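Local coordinates for D-3-phosphoglycerate dehydrogenase-related protein (Vibrio cholerae, PDB 4S1V) that probably catalyses NAD-dependent oxidation of a D-2-hydroxyacid, possibly 3-phosphoglycerate, as a two-domain member of the D-isomer-specific 2-hydroxyacid dehydrogenase family, at residues C[71-76]-C[306-311]; C[78-83]-C[94-99]; C[51-56]-C[82-87]. All coordinates share one frame; numbering follows the deposited sequence.

Contact 1: C[71-76]-C[306-311]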
ATOM      1  N   LEU C  71      17.536 -48.307   9.603  1.00 33.65           N
ATOM      2  CA  LEU C  71      18.486 -47.199   9.465  1.00 33.40           C
ATOM      3  C   LEU C  71      19.878 -47.566   9.981  1.00 33.04           C
ATOM      4  O   LEU C  71      20.037 -47.947  11.138  1.00 33.92           O
ATOM      5  CB  LEU C  71      17.967 -45.949  10.191  1.00 31.92           C
ATOM      6  CG  LEU C  71      18.743 -44.638  10.004  1.00 31.82           C
ATOM      7  CD1 LEU C  71      18.825 -44.229   8.539  1.00 30.85           C
ATOM      8  CD2 LEU C  71      18.139 -43.522  10.847  1.00 31.22           C
ATOM      9  N   LYS C  72      20.882 -47.438   9.115  1.00 32.91           N
ATOM     10  CA  LYS C  72      22.267 -47.726   9.486  1.00 31.72           C
ATOM     11  C   LYS C  72      23.108 -46.451   9.500  1.00 30.38           C
ATOM     12  O   LYS C  72      24.019 -46.308  10.317  1.00 28.97           O
ATOM     13  CB  LYS C  72      22.886 -48.765   8.538  1.00 33.63           C
ATOM     14  CG  LYS C  72      22.110 -50.078   8.449  1.00 35.83           C
ATOM     15  CD  LYS C  72      22.884 -51.184   7.730  1.00 38.01           C
ATOM     16  CE  LYS C  72      22.871 -51.018   6.210  1.00 39.46           C
ATOM     17  NZ  LYS C  72      23.530 -52.155   5.505  1.00 39.41           N
ATOM     18  N   LEU C  73      22.786 -45.521   8.604  1.00 28.36           N
ATOM     19  CA  LEU C  73      23.591 -44.318   8.452  1.00 28.36           C
ATOM     20  C   LEU C  73      22.791 -43.020   8.364  1.00 26.79           C
ATOM     21  O   LEU C  73      21.787 -42.932   7.660  1.00 27.31           O
ATOM     22  CB  LEU C  73      24.489 -44.443   7.217  1.00 28.40           C
ATOM     23  CG  LEU C  73      25.180 -43.173   6.709  1.00 28.31           C
ATOM     24  CD1 LEU C  73      26.367 -42.814   7.595  1.00 29.64           C
ATOM     25  CD2 LEU C  73      25.615 -43.347   5.260  1.00 29.81           C
ATOM     26  N   ILE C  74      23.266 -42.011   9.083  1.00 25.69           N
ATOM     27  CA  ILE C  74      22.869 -40.640   8.820  1.00 24.00           C
ATOM     28  C   ILE C  74      24.084 -39.884   8.275  1.00 23.87           C
ATOM     29  O   ILE C  74      25.119 -39.814   8.929  1.00 23.53           O
ATOM     30  CB  ILE C  74      22.328 -39.963  10.082  1.00 22.83           C
ATOM     31  CG1 ILE C  74      20.988 -40.602  10.476  1.00 23.00           C
ATOM     32  CG2 ILE C  74      22.194 -38.461   9.858  1.00 22.39           C
ATOM     33  CD1 ILE C  74      20.477 -40.171  11.833  1.00 21.97           C
ATOM     34  N   SER C  75      23.957 -39.335   7.070  1.00 24.32           N
ATOM     35  CA  SER C  75      25.029 -38.523   6.498  1.00 24.75           C
ATOM     36  C   SER C  75      24.631 -37.057   6.527  1.00 24.42           C
ATOM     37  O   SER C  75      23.690 -36.648   5.850  1.00 25.42           O
ATOM     38  CB  SER C  75      25.372 -38.968   5.072  1.00 25.79           C
ATOM     39  OG  SER C  75      26.479 -38.226   4.559  1.00 24.83           O
ATOM     40  N   GLN C  76      25.352 -36.282   7.330  1.00 23.63           N
ATOM     41  CA  GLN C  76      25.037 -34.888   7.575  1.00 23.21           C
ATOM     42  C   GLN C  76      25.718 -34.000   6.543  1.00 23.33           C
ATOM     43  O   GLN C  76      26.913 -34.156   6.270  1.00 24.00           O
ATOM     44  CB  GLN C  76      25.489 -34.509   8.995  1.00 23.05           C
ATOM     45  CG  GLN C  76      25.160 -33.090   9.435  1.00 22.90           C
ATOM     46  CD  GLN C  76      23.664 -32.831   9.487  1.00 23.15           C
ATOM     47  OE1 GLN C  76      22.947 -33.468  10.250  1.00 24.11           O
ATOM     48  NE2 GLN C  76      23.190 -31.893   8.670  1.00 22.72           N
ATOM     49  N   GLU C 306      29.705 -38.566  -0.619  1.00 29.03           N
ATOM     50  CA  GLU C 306      31.011 -39.211  -0.482  1.00 29.69           C
ATOM     51  C   GLU C 306      31.010 -40.113   0.749  1.00 29.68           C
ATOM     52  O   GLU C 306      31.515 -41.237   0.709  1.00 30.23           O
ATOM     53  CB  GLU C 306      32.122 -38.148  -0.382  1.00 29.36           C
ATOM     54  CG  GLU C 306      33.503 -38.653   0.006  1.00 30.44           C
ATOM     55  CD  GLU C 306      34.386 -37.570   0.613  1.00 31.84           C
ATOM     56  OE1 GLU C 306      34.203 -36.372   0.303  1.00 30.78           O
ATOM     57  OE2 GLU C 306      35.273 -37.919   1.420  1.00 33.91           O
ATOM     58  N   ASN C 307      30.428 -39.622   1.840  1.00 29.48           N
ATOM     59  CA  ASN C 307      30.349 -40.394   3.077  1.00 28.82           C
ATOM     60  C   ASN C 307      29.381 -41.576   2.968  1.00 28.64           C
ATOM     61  O   ASN C 307      29.607 -42.628   3.563  1.00 27.33           O
ATOM     62  CB  ASN C 307      30.004 -39.486   4.252  1.00 29.12           C
ATOM     63  CG  ASN C 307      31.181 -38.630   4.687  1.00 28.76           C
ATOM     64  OD1 ASN C 307      32.342 -39.017   4.521  1.00 28.39           O
ATOM     65  ND2 ASN C 307      30.888 -37.468   5.254  1.00 27.78           N
ATOM     66  N   VAL C 308      28.322 -41.394   2.187  1.00 29.18           N
ATOM     67  CA  VAL C 308      27.393 -42.471   1.879  1.00 32.22           C
ATOM     68  C   VAL C 308      28.128 -43.627   1.192  1.00 33.50           C
ATOM     69  O   VAL C 308      28.012 -44.776   1.625  1.00 36.23           O
ATOM     70  CB  VAL C 308      26.200 -41.975   1.023  1.00 31.37           C
ATOM     71  CG1 VAL C 308      25.411 -43.147   0.459  1.00 31.77           C
ATOM     72  CG2 VAL C 308      25.284 -41.083   1.854  1.00 30.90           C
ATOM     73  N   VAL C 309      28.894 -43.319   0.145  1.00 34.54           N
ATOM     74  CA  VAL C 309      29.629 -44.353  -0.610  1.00 36.34           C
ATOM     75  C   VAL C 309      30.827 -44.939   0.158  1.00 36.89           C
ATOM     76  O   VAL C 309      31.223 -46.088  -0.080  1.00 37.49           O
ATOM     77  CB  VAL C 309      30.028 -43.891  -2.038  1.00 36.24           C
ATOM     78  CG1 VAL C 309      28.790 -43.524  -2.847  1.00 36.08           C
ATOM     79  CG2 VAL C 309      31.010 -42.730  -2.003  1.00 36.87           C
ATOM     80  N   LYS C 310      31.386 -44.154   1.079  1.00 36.28           N
ATOM     81  CA  LYS C 310      32.375 -44.657   2.034  1.00 36.90           C
ATOM     82  C   LYS C 310      31.748 -45.662   3.003  1.00 38.99           C
ATOM     83  O   LYS C 310      32.374 -46.671   3.351  1.00 41.23           O
ATOM     84  CB  LYS C 310      33.022 -43.512   2.820  1.00 36.91           C
ATOM     85  CG  LYS C 310      34.131 -42.781   2.079  1.00 37.07           C
ATOM     86  CD  LYS C 310      34.810 -41.757   2.981  1.00 37.02           C
ATOM     87  CE  LYS C 310      36.100 -41.234   2.360  1.00 36.94           C
ATOM     88  NZ  LYS C 310      36.506 -39.923   2.947  1.00 37.80           N
ATOM     89  N   PHE C 311      30.520 -45.386   3.440  1.00 38.45           N
ATOM     90  CA  PHE C 311      29.798 -46.296   4.330  1.00 39.80           C
ATOM     91  C   PHE C 311      29.416 -47.577   3.593  1.00 41.69           C
ATOM     92  O   PHE C 311      29.504 -48.661   4.159  1.00 42.17           O
ATOM     93  CB  PHE C 311      28.551 -45.627   4.937  1.00 36.98           C
ATOM     94  CG  PHE C 311      27.828 -46.482   5.952  1.00 34.57           C
ATOM     95  CD1 PHE C 311      26.833 -47.374   5.553  1.00 34.26           C
ATOM     96  CD2 PHE C 311      28.137 -46.391   7.306  1.00 33.71           C
ATOM     97  CE1 PHE C 311      26.169 -48.162   6.485  1.00 32.84           C
ATOM     98  CE2 PHE C 311      27.477 -47.179   8.241  1.00 33.30           C
ATOM     99  CZ  PHE C 311      26.490 -48.063   7.829  1.00 32.08           C
TER
HETATM  100  O   HOH W   1      28.387 -36.559   5.648  1.00 22.18           O
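Asn307, Val308 and Phe311, on the C-terminal helix 294-312, pack against Lys72, Leu73 and Ser75 of segment 71-76 in the flavodoxin-like domain of this D-2-hydroxyacid dehydrogenase. The domain is assembled from the first part of the chain and this returning helix, which covers one side of a parallel sheet with strand order 2-1-3-4-5. It is a clear example of a chain end brought home over more than 200 residues by side-chain packing and a water. Segment 306-311 runs against strand 73-76 at 153° between their N-to-C directions, and strand alternation turns Leu73 and Ser75 to the helix while Ile74 faces away.

Asn307 comes first. Its CB lies 3.8 Å from Ser75 OG, and its amide continues to a bridging water: Asn307 ND2 donates to water 1 over 2.7 Å, and the water in turn donates to Ser75 OG (2.8 Å) and to Gln76 O. Ser75 OG has a further hydrogen bond with Ala304 O, one turn back on the helix, so this buried hydroxyl is held from two sources. Val308 follows, its CG2 resting 3.9 Å from Ser75 CB and also touching Leu73 CD2; the same side chain reaches Val52 of the adjoining strand.

Phe311 brings the largest share of apolar surface. Its CG is anti to the backbone N (chi1 -175°), and the Leu73 and Phe311 side chains slide past each other in opposite directions. Leu73 CD2 closes on Phe311 CB at 3.7 Å, while Leu73 CD1 approaches the ring atom CD2. Met2 and Thr95 also touch this phenyl group. Leu73 CB makes a CH-pi contact almost exactly over the ring centre, 3.9 Å from the Phe311 centroid and 2° off the normal, and Lys72 CB comes obliquely to Phe311 CZ at 3.7 Å.

Contact 2: C[78-83]-C[94-99]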
ATOM      1  N   GLY C  78      27.358 -30.637   6.017  1.00 22.25           N
ATOM      2  CA  GLY C  78      28.031 -29.784   6.988  1.00 23.71           C
ATOM      3  C   GLY C  78      28.254 -30.557   8.272  1.00 25.36           C
ATOM      4  O   GLY C  78      28.217 -31.788   8.274  1.00 24.96           O
ATOM      5  N   LYS C  79      28.468 -29.837   9.368  1.00 27.25           N
ATOM      6  CA  LYS C  79      28.747 -30.466  10.653  1.00 29.04           C
ATOM      7  C   LYS C  79      27.462 -30.706  11.438  1.00 29.58           C
ATOM      8  O   LYS C  79      26.442 -30.070  11.178  1.00 27.71           O
ATOM      9  CB  LYS C  79      29.714 -29.600  11.471  1.00 32.23           C
ATOM     10  CG  LYS C  79      31.097 -29.407  10.860  1.00 35.22           C
ATOM     11  CD  LYS C  79      31.777 -28.181  11.460  1.00 38.71           C
ATOM     12  CE  LYS C  79      33.181 -27.969  10.909  1.00 40.05           C
ATOM     13  NZ  LYS C  79      34.130 -29.024  11.375  1.00 40.52           N
ATOM     14  N   VAL C  80      27.519 -31.636  12.393  1.00 30.03           N
ATOM     15  CA  VAL C  80      26.410 -31.875  13.324  1.00 30.89           C
ATOM     16  C   VAL C  80      26.173 -30.648  14.224  1.00 31.40           C
ATOM     17  O   VAL C  80      27.092 -29.862  14.476  1.00 31.58           O
ATOM     18  CB  VAL C  80      26.631 -33.146  14.192  1.00 30.44           C
ATOM     19  CG1 VAL C  80      26.707 -34.393  13.318  1.00 31.96           C
ATOM     20  CG2 VAL C  80      27.876 -33.021  15.061  1.00 30.84           C
ATOM     21  N   SER C  81      24.936 -30.466  14.676  1.00 30.87           N
ATOM     22  CA  SER C  81      24.638 -29.417  15.651  1.00 32.40           C
ATOM     23  C   SER C  81      23.364 -29.754  16.407  1.00 31.47           C
ATOM     24  O   SER C  81      22.974 -30.921  16.484  1.00 32.15           O
ATOM     25  CB  SER C  81      24.486 -28.024  14.997  1.00 33.94           C
ATOM     26  OG  SER C  81      23.672 -28.056  13.844  1.00 34.69           O
ATOM     27  N   ASN C  82      22.724 -28.726  16.956  1.00 30.54           N
ATOM     28  CA  ASN C  82      21.585 -28.879  17.854  1.00 31.06           C
ATOM     29  C   ASN C  82      20.456 -29.841  17.465  1.00 30.29           C
ATOM     30  O   ASN C  82      19.709 -30.292  18.319  1.00 29.78           O
ATOM     31  CB  ASN C  82      21.021 -27.485  18.179  1.00 32.32           C
ATOM     32  CG  ASN C  82      22.053 -26.576  18.828  1.00 33.48           C
ATOM     33  OD1 ASN C  82      22.586 -26.884  19.897  1.00 34.54           O
ATOM     34  ND2 ASN C  82      22.344 -25.456  18.185  1.00 33.29           N
ATOM     35  N   HIS C  83      20.343 -30.156  16.180  1.00 29.93           N
ATOM     36  CA  HIS C  83      19.227 -30.953  15.667  1.00 29.69           C
ATOM     37  C   HIS C  83      19.459 -32.444  15.774  1.00 30.45           C
ATOM     38  O   HIS C  83      18.551 -33.234  15.477  1.00 28.88           O
ATOM     39  CB  HIS C  83      18.978 -30.590  14.208  1.00 28.47           C
ATOM     40  CG  HIS C  83      20.067 -31.072  13.290  1.00 27.21           C
ATOM     41  ND1 HIS C  83      21.309 -30.553  13.312  1.00 27.18           N
ATOM     42  CD2 HIS C  83      20.082 -32.102  12.352  1.00 27.32           C
ATOM     43  CE1 HIS C  83      22.075 -31.201  12.413  1.00 27.50           C
ATOM     44  NE2 HIS C  83      21.320 -32.149  11.827  1.00 26.65           N
ATOM     45  N   VAL C  94      23.136 -46.414  14.880  1.00 31.10           N
ATOM     46  CA  VAL C  94      23.180 -45.563  13.693  1.00 30.75           C
ATOM     47  C   VAL C  94      24.479 -44.781  13.647  1.00 30.17           C
ATOM     48  O   VAL C  94      24.795 -44.029  14.572  1.00 31.74           O
ATOM     49  CB  VAL C  94      21.961 -44.626  13.590  1.00 30.26           C
ATOM     50  CG1 VAL C  94      22.041 -43.789  12.318  1.00 30.29           C
ATOM     51  CG2 VAL C  94      20.668 -45.433  13.621  1.00 29.75           C
ATOM     52  N   THR C  95      25.240 -45.010  12.581  1.00 29.98           N
ATOM     53  CA  THR C  95      26.448 -44.245  12.289  1.00 30.98           C
ATOM     54  C   THR C  95      26.049 -42.855  11.803  1.00 31.06           C
ATOM     55  O   THR C  95      25.179 -42.717  10.937  1.00 32.14           O
ATOM     56  CB  THR C  95      27.314 -44.937  11.211  1.00 30.69           C
ATOM     57  OG1 THR C  95      27.540 -46.297  11.583  1.00 32.00           O
ATOM     58  CG2 THR C  95      28.679 -44.245  11.050  1.00 30.04           C
ATOM     59  N   VAL C  96      26.680 -41.835  12.382  1.00 31.26           N
ATOM     60  CA  VAL C  96      26.529 -40.459  11.921  1.00 30.75           C
ATOM     61  C   VAL C  96      27.847 -39.965  11.332  1.00 29.69           C
ATOM     62  O   VAL C  96      28.856 -39.880  12.030  1.00 29.25           O
ATOM     63  CB  VAL C  96      26.072 -39.520  13.057  1.00 31.65           C
ATOM     64  CG1 VAL C  96      26.029 -38.070  12.582  1.00 31.53           C
ATOM     65  CG2 VAL C  96      24.705 -39.946  13.569  1.00 32.75           C
ATOM     66  N   LEU C  97      27.832 -39.654  10.043  1.00 28.71           N
ATOM     67  CA  LEU C  97      28.999 -39.069   9.384  1.00 28.79           C
ATOM     68  C   LEU C  97      28.722 -37.609   9.021  1.00 28.30           C
ATOM     69  O   LEU C  97      27.611 -37.262   8.606  1.00 26.37           O
ATOM     70  CB  LEU C  97      29.389 -39.882   8.139  1.00 28.21           C
ATOM     71  CG  LEU C  97      29.847 -41.339   8.339  1.00 29.04           C
ATOM     72  CD1 LEU C  97      29.943 -42.089   7.010  1.00 28.19           C
ATOM     73  CD2 LEU C  97      31.183 -41.393   9.070  1.00 29.22           C
ATOM     74  N   GLU C  98      29.730 -36.754   9.183  1.00 27.96           N
ATOM     75  CA  GLU C  98      29.561 -35.343   8.848  1.00 27.82           C
ATOM     76  C   GLU C  98      30.380 -34.881   7.651  1.00 26.95           C
ATOM     77  O   GLU C  98      31.455 -35.427   7.369  1.00 25.73           O
ATOM     78  CB  GLU C  98      29.742 -34.424  10.065  1.00 28.61           C
ATOM     79  CG  GLU C  98      31.030 -34.563  10.858  1.00 30.12           C
ATOM     80  CD  GLU C  98      31.114 -33.553  12.000  1.00 31.05           C
ATOM     81  OE1 GLU C  98      30.071 -32.989  12.397  1.00 30.70           O
ATOM     82  OE2 GLU C  98      32.229 -33.313  12.506  1.00 32.98           O
ATOM     83  N   GLY C  99      29.855 -33.881   6.951  1.00 25.54           N
ATOM     84  CA  GLY C  99      30.505 -33.345   5.767  1.00 25.34           C
ATOM     85  C   GLY C  99      31.250 -32.048   6.029  1.00 26.34           C
ATOM     86  O   GLY C  99      31.791 -31.823   7.122  1.00 26.17           O
TER
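A beta-alpha-beta crossover joins strand 73-76 to strand 95-98 through helix 86-91, and Gly78, Lys79 and Val80, in the loop after the first of these strands, meet Val96, Glu98 and Gly99, on and just past the second. In relatives of this family this loop contributes to substrate carboxylate binding, so a similar placement is possible here. Two hydrogen bonds tie the loop to its neighbour. Gly99 N donates to Gly78 O over 3.0 Å, somewhat bent at 140° and arriving from above the carbonyl plane. The CA atoms of Gly78 and Gly99 are only 4.5 Å apart, an approach eased by the lack of a side chain on Gly99, while Gly78 turns the backbone with a positive phi that favours glycine.

The second bond is straighter and uses a carboxylate in place of a strand carbonyl. Glu98 CG sits between its own backbone N and carbonyl carbon (chi1 54°), and beyond it the chain extends across to the loop. Its OE1 accepts Val80 N at 2.9 Å and 168°, with the N-H directed nearly down the C-O bond of the acid. The same oxygen nestles against backbone and methyl groups, 3.3 Å from Lys79 CA and 3.5 Å from Val80 CG2. Lys79 NZ remains 4.8 Å from Glu98 OE2, a separation at which a weak attraction may persist, though the charged atoms are not in contact.

Further along, Val80 CG1 meets Val96 CG1 at 3.8 Å. Both valines touch Val86 of helix 86-91, and Val96 adds Cys89, whereas Leu97 turns away from the loop to Leu73 and to Asn307 of helix 294-312.

Contact 3: C[51-56]-C[82-87]; sequences LVLIRE and NHIDVP
Leu53, Arg55 and Glu56 meet the buried imidazole of His83 at an edge and over one face. Leu53, the last residue of strand 50-53, brings CD1 to the ring edge, 4.1 Å from His83 NE2, and the same methyl reaches Ile84 CD1 at 4.3 Å.

Arg55 contributes its backbone. Its carbonyl oxygen stands over one ring face toward the rim, 3.1 Å from His83 NE2, but at an angle too poor for a hydrogen bond. Gln76 serves both groups instead, its NE2 bonding Arg55 O and its OE1 pairing with His83 NE2, which, with the packing on both faces, restrains how the ring is turned.

Glu56 covers the same face: its CA makes a CH-pi contact 3.9 Å from the His83 centroid, 18° off the normal, and Glu56 CG lies 3.7 Å from His83 ND1. His83 CG sits between its backbone N and carbonyl carbon (chi1 70°). Ile84 CG2 fills in on the opposite face, so the imidazole is sandwiched. At the carboxylate, water 2 donates to Glu56 OE1 over 3.0 Å and accepts from Asn82 ND2 at 2.9 Å. Glu56 OE2 is held by Ser81 OG and by a salt bridge to Arg239 of the NAD-binding domain.

Functional loops at the C-terminal ends of parallel strands are a hallmark of alpha/beta folds; here, with the salt bridge to Arg239, they are consistent with the edge of the interdomain cleft that holds the active site in this family.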
ATOM      1  N   LEU C  51      19.900 -41.950   5.712  1.00 29.15           N
ATOM      2  CA  LEU C  51      19.270 -40.644   5.545  1.00 29.55           C
ATOM      3  C   LEU C  51      20.340 -39.601   5.304  1.00 28.30           C
ATOM      4  O   LEU C  51      21.376 -39.604   5.974  1.00 28.64           O
ATOM      5  CB  LEU C  51      18.494 -40.222   6.791  1.00 30.63           C
ATOM      6  CG  LEU C  51      17.365 -41.052   7.376  1.00 31.78           C
ATOM      7  CD1 LEU C  51      16.918 -40.368   8.657  1.00 31.12           C
ATOM      8  CD2 LEU C  51      16.206 -41.192   6.394  1.00 33.02           C
ATOM      9  N   VAL C  52      20.076 -38.712   4.351  1.00 26.43           N
ATOM     10  CA  VAL C  52      20.928 -37.565   4.101  1.00 24.98           C
ATOM     11  C   VAL C  52      20.167 -36.336   4.564  1.00 25.04           C
ATOM     12  O   VAL C  52      19.092 -36.025   4.038  1.00 25.51           O
ATOM     13  CB  VAL C  52      21.303 -37.433   2.609  1.00 24.56           C
ATOM     14  CG1 VAL C  52      21.965 -36.083   2.336  1.00 23.59           C
ATOM     15  CG2 VAL C  52      22.224 -38.572   2.192  1.00 23.71           C
ATOM     16  N   LEU C  53      20.719 -35.662   5.569  1.00 24.14           N
ATOM     17  CA  LEU C  53      20.077 -34.506   6.173  1.00 23.68           C
ATOM     18  C   LEU C  53      20.612 -33.198   5.618  1.00 23.28           C
ATOM     19  O   LEU C  53      21.824 -33.042   5.435  1.00 22.16           O
ATOM     20  CB  LEU C  53      20.268 -34.517   7.695  1.00 23.66           C
ATOM     21  CG  LEU C  53      19.809 -35.748   8.471  1.00 23.67           C
ATOM     22  CD1 LEU C  53      19.992 -35.507   9.964  1.00 23.12           C
ATOM     23  CD2 LEU C  53      18.366 -36.096   8.146  1.00 24.20           C
ATOM     24  N   ILE C  54      19.700 -32.258   5.379  1.00 22.25           N
ATOM     25  CA  ILE C  54      20.068 -30.914   4.958  1.00 21.77           C
ATOM     26  C   ILE C  54      20.124 -30.007   6.183  1.00 21.48           C
ATOM     27  O   ILE C  54      19.096 -29.560   6.691  1.00 20.85           O
ATOM     28  CB  ILE C  54      19.121 -30.350   3.881  1.00 21.56           C
ATOM     29  CG1 ILE C  54      18.983 -31.347   2.717  1.00 20.86           C
ATOM     30  CG2 ILE C  54      19.612 -28.977   3.410  1.00 21.02           C
ATOM     31  CD1 ILE C  54      18.158 -30.847   1.548  1.00 21.13           C
ATOM     32  N   ARG C  55      21.351 -29.755   6.648  1.00 22.01           N
ATOM     33  CA  ARG C  55      21.595 -28.969   7.859  0.50 21.97           C
ATOM     34  C   ARG C  55      20.596 -29.343   8.967  1.00 21.75           C
ATOM     35  O   ARG C  55      20.453 -30.532   9.283  1.00 21.17           O
ATOM     36  CB  ARG C  55      21.610 -27.463   7.553  0.50 21.55           C
ATOM     37  CG  ARG C  55      22.700 -27.043   6.573  0.50 21.44           C
ATOM     38  CD  ARG C  55      24.099 -27.426   7.050  0.50 21.27           C
ATOM     39  NE  ARG C  55      24.465 -26.743   8.287  0.50 21.19           N
ATOM     40  CZ  ARG C  55      24.744 -27.360   9.431  0.50 21.42           C
ATOM     41  NH1 ARG C  55      24.718 -28.680   9.498  0.50 21.69           N
ATOM     42  NH2 ARG C  55      25.053 -26.654  10.509  0.50 21.29           N
ATOM     43  N   GLU C  56      19.905 -28.355   9.542  1.00 22.29           N
ATOM     44  CA  GLU C  56      19.029 -28.576  10.707  1.00 23.94           C
ATOM     45  C   GLU C  56      17.518 -28.614  10.404  1.00 25.16           C
ATOM     46  O   GLU C  56      16.708 -28.412  11.305  1.00 25.41           O
ATOM     47  CB  GLU C  56      19.288 -27.513  11.795  1.00 25.58           C
ATOM     48  CG  GLU C  56      20.753 -27.162  12.031  1.00 27.14           C
ATOM     49  CD  GLU C  56      21.008 -26.534  13.387  1.00 29.39           C
ATOM     50  OE1 GLU C  56      20.192 -26.711  14.316  1.00 31.68           O
ATOM     51  OE2 GLU C  56      22.050 -25.871  13.540  1.00 31.39           O
ATOM     52  N   ASN C  82      22.724 -28.726  16.956  1.00 30.54           N
ATOM     53  CA  ASN C  82      21.585 -28.879  17.854  1.00 31.06           C
ATOM     54  C   ASN C  82      20.456 -29.841  17.465  1.00 30.29           C
ATOM     55  O   ASN C  82      19.709 -30.292  18.319  1.00 29.78           O
ATOM     56  CB  ASN C  82      21.021 -27.485  18.179  1.00 32.32           C
ATOM     57  CG  ASN C  82      22.053 -26.576  18.828  1.00 33.48           C
ATOM     58  OD1 ASN C  82      22.586 -26.884  19.897  1.00 34.54           O
ATOM     59  ND2 ASN C  82      22.344 -25.456  18.185  1.00 33.29           N
ATOM     60  N   HIS C  83      20.343 -30.156  16.180  1.00 29.93           N
ATOM     61  CA  HIS C  83      19.227 -30.953  15.667  1.00 29.69           C
ATOM     62  C   HIS C  83      19.459 -32.444  15.774  1.00 30.45           C
ATOM     63  O   HIS C  83      18.551 -33.234  15.477  1.00 28.88           O
ATOM     64  CB  HIS C  83      18.978 -30.590  14.208  1.00 28.47           C
ATOM     65  CG  HIS C  83      20.067 -31.072  13.290  1.00 27.21           C
ATOM     66  ND1 HIS C  83      21.309 -30.553  13.312  1.00 27.18           N
ATOM     67  CD2 HIS C  83      20.082 -32.102  12.352  1.00 27.32           C
ATOM     68  CE1 HIS C  83      22.075 -31.201  12.413  1.00 27.50           C
ATOM     69  NE2 HIS C  83      21.320 -32.149  11.827  1.00 26.65           N
ATOM     70  N   ILE C  84      20.667 -32.843  16.185  1.00 30.70           N
ATOM     71  CA  ILE C  84      21.061 -34.256  16.207  1.00 31.36           C
ATOM     72  C   ILE C  84      21.955 -34.607  17.414  1.00 32.37           C
ATOM     73  O   ILE C  84      22.806 -33.816  17.821  1.00 33.91           O
ATOM     74  CB  ILE C  84      21.711 -34.684  14.859  1.00 31.74           C
ATOM     75  CG1 ILE C  84      21.803 -36.215  14.746  1.00 32.15           C
ATOM     76  CG2 ILE C  84      23.062 -34.007  14.650  1.00 31.76           C
ATOM     77  CD1 ILE C  84      22.258 -36.724  13.387  1.00 32.66           C
ATOM     78  N   ASP C  85      21.741 -35.792  17.981  1.00 31.62           N
ATOM     79  CA  ASP C  85      22.452 -36.236  19.182  1.00 32.15           C
ATOM     80  C   ASP C  85      23.259 -37.490  18.858  1.00 31.49           C
ATOM     81  O   ASP C  85      22.737 -38.613  18.905  1.00 31.45           O
ATOM     82  CB  ASP C  85      21.444 -36.511  20.307  1.00 32.61           C
ATOM     83  CG  ASP C  85      22.107 -36.846  21.643  1.00 33.56           C
ATOM     84  OD1 ASP C  85      23.232 -37.399  21.673  1.00 32.61           O
ATOM     85  OD2 ASP C  85      21.473 -36.562  22.683  1.00 34.20           O
ATOM     86  N   VAL C  86      24.534 -37.292  18.537  1.00 31.58           N
ATOM     87  CA  VAL C  86      25.370 -38.362  17.968  1.00 32.17           C
ATOM     88  C   VAL C  86      25.555 -39.557  18.919  1.00 32.59           C
ATOM     89  O   VAL C  86      25.426 -40.703  18.481  1.00 31.75           O
ATOM     90  CB  VAL C  86      26.712 -37.822  17.419  1.00 31.82           C
ATOM     91  CG1 VAL C  86      27.596 -38.946  16.893  1.00 31.60           C
ATOM     92  CG2 VAL C  86      26.445 -36.807  16.320  1.00 32.31           C
ATOM     93  N   PRO C  87      25.846 -39.302  20.216  1.00 32.92           N
ATOM     94  CA  PRO C  87      25.850 -40.436  21.142  1.00 33.50           C
ATOM     95  C   PRO C  87      24.551 -41.256  21.083  1.00 34.29           C
ATOM     96  O   PRO C  87      24.611 -42.486  21.029  1.00 34.59           O
ATOM     97  CB  PRO C  87      26.032 -39.766  22.504  1.00 34.25           C
ATOM     98  CG  PRO C  87      26.874 -38.571  22.192  1.00 33.52           C
ATOM     99  CD  PRO C  87      26.365 -38.079  20.861  1.00 33.70           C
TER
HETATM  100  O   HOH W   2      20.627 -24.381  16.103  1.00 38.61           O

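All three contacts draw on the same parallel sheet, in which strand 73-76 lies between 50-53 and 95-98. The centre of contact 1 is about 10 Å from that of contact 2 and 12 Å from that of contact 3, while the centres of contacts 2 and 3 are about 5 Å apart and the two share Asn82 and His83. Strand pairing joins contact 1 to the others: Ile74 N lies 2.8 Å from Thr95 O, and Ser75 N 2.8 Å from Leu51 O, both probable hydrogen bonds. Ser81 OG and Glu56 OE2, 2.7 Å apart, connect contacts 2 and 3 beside the probable active-site cleft, whereas helix 294-312 of contact 1 packs on a face of the sheet.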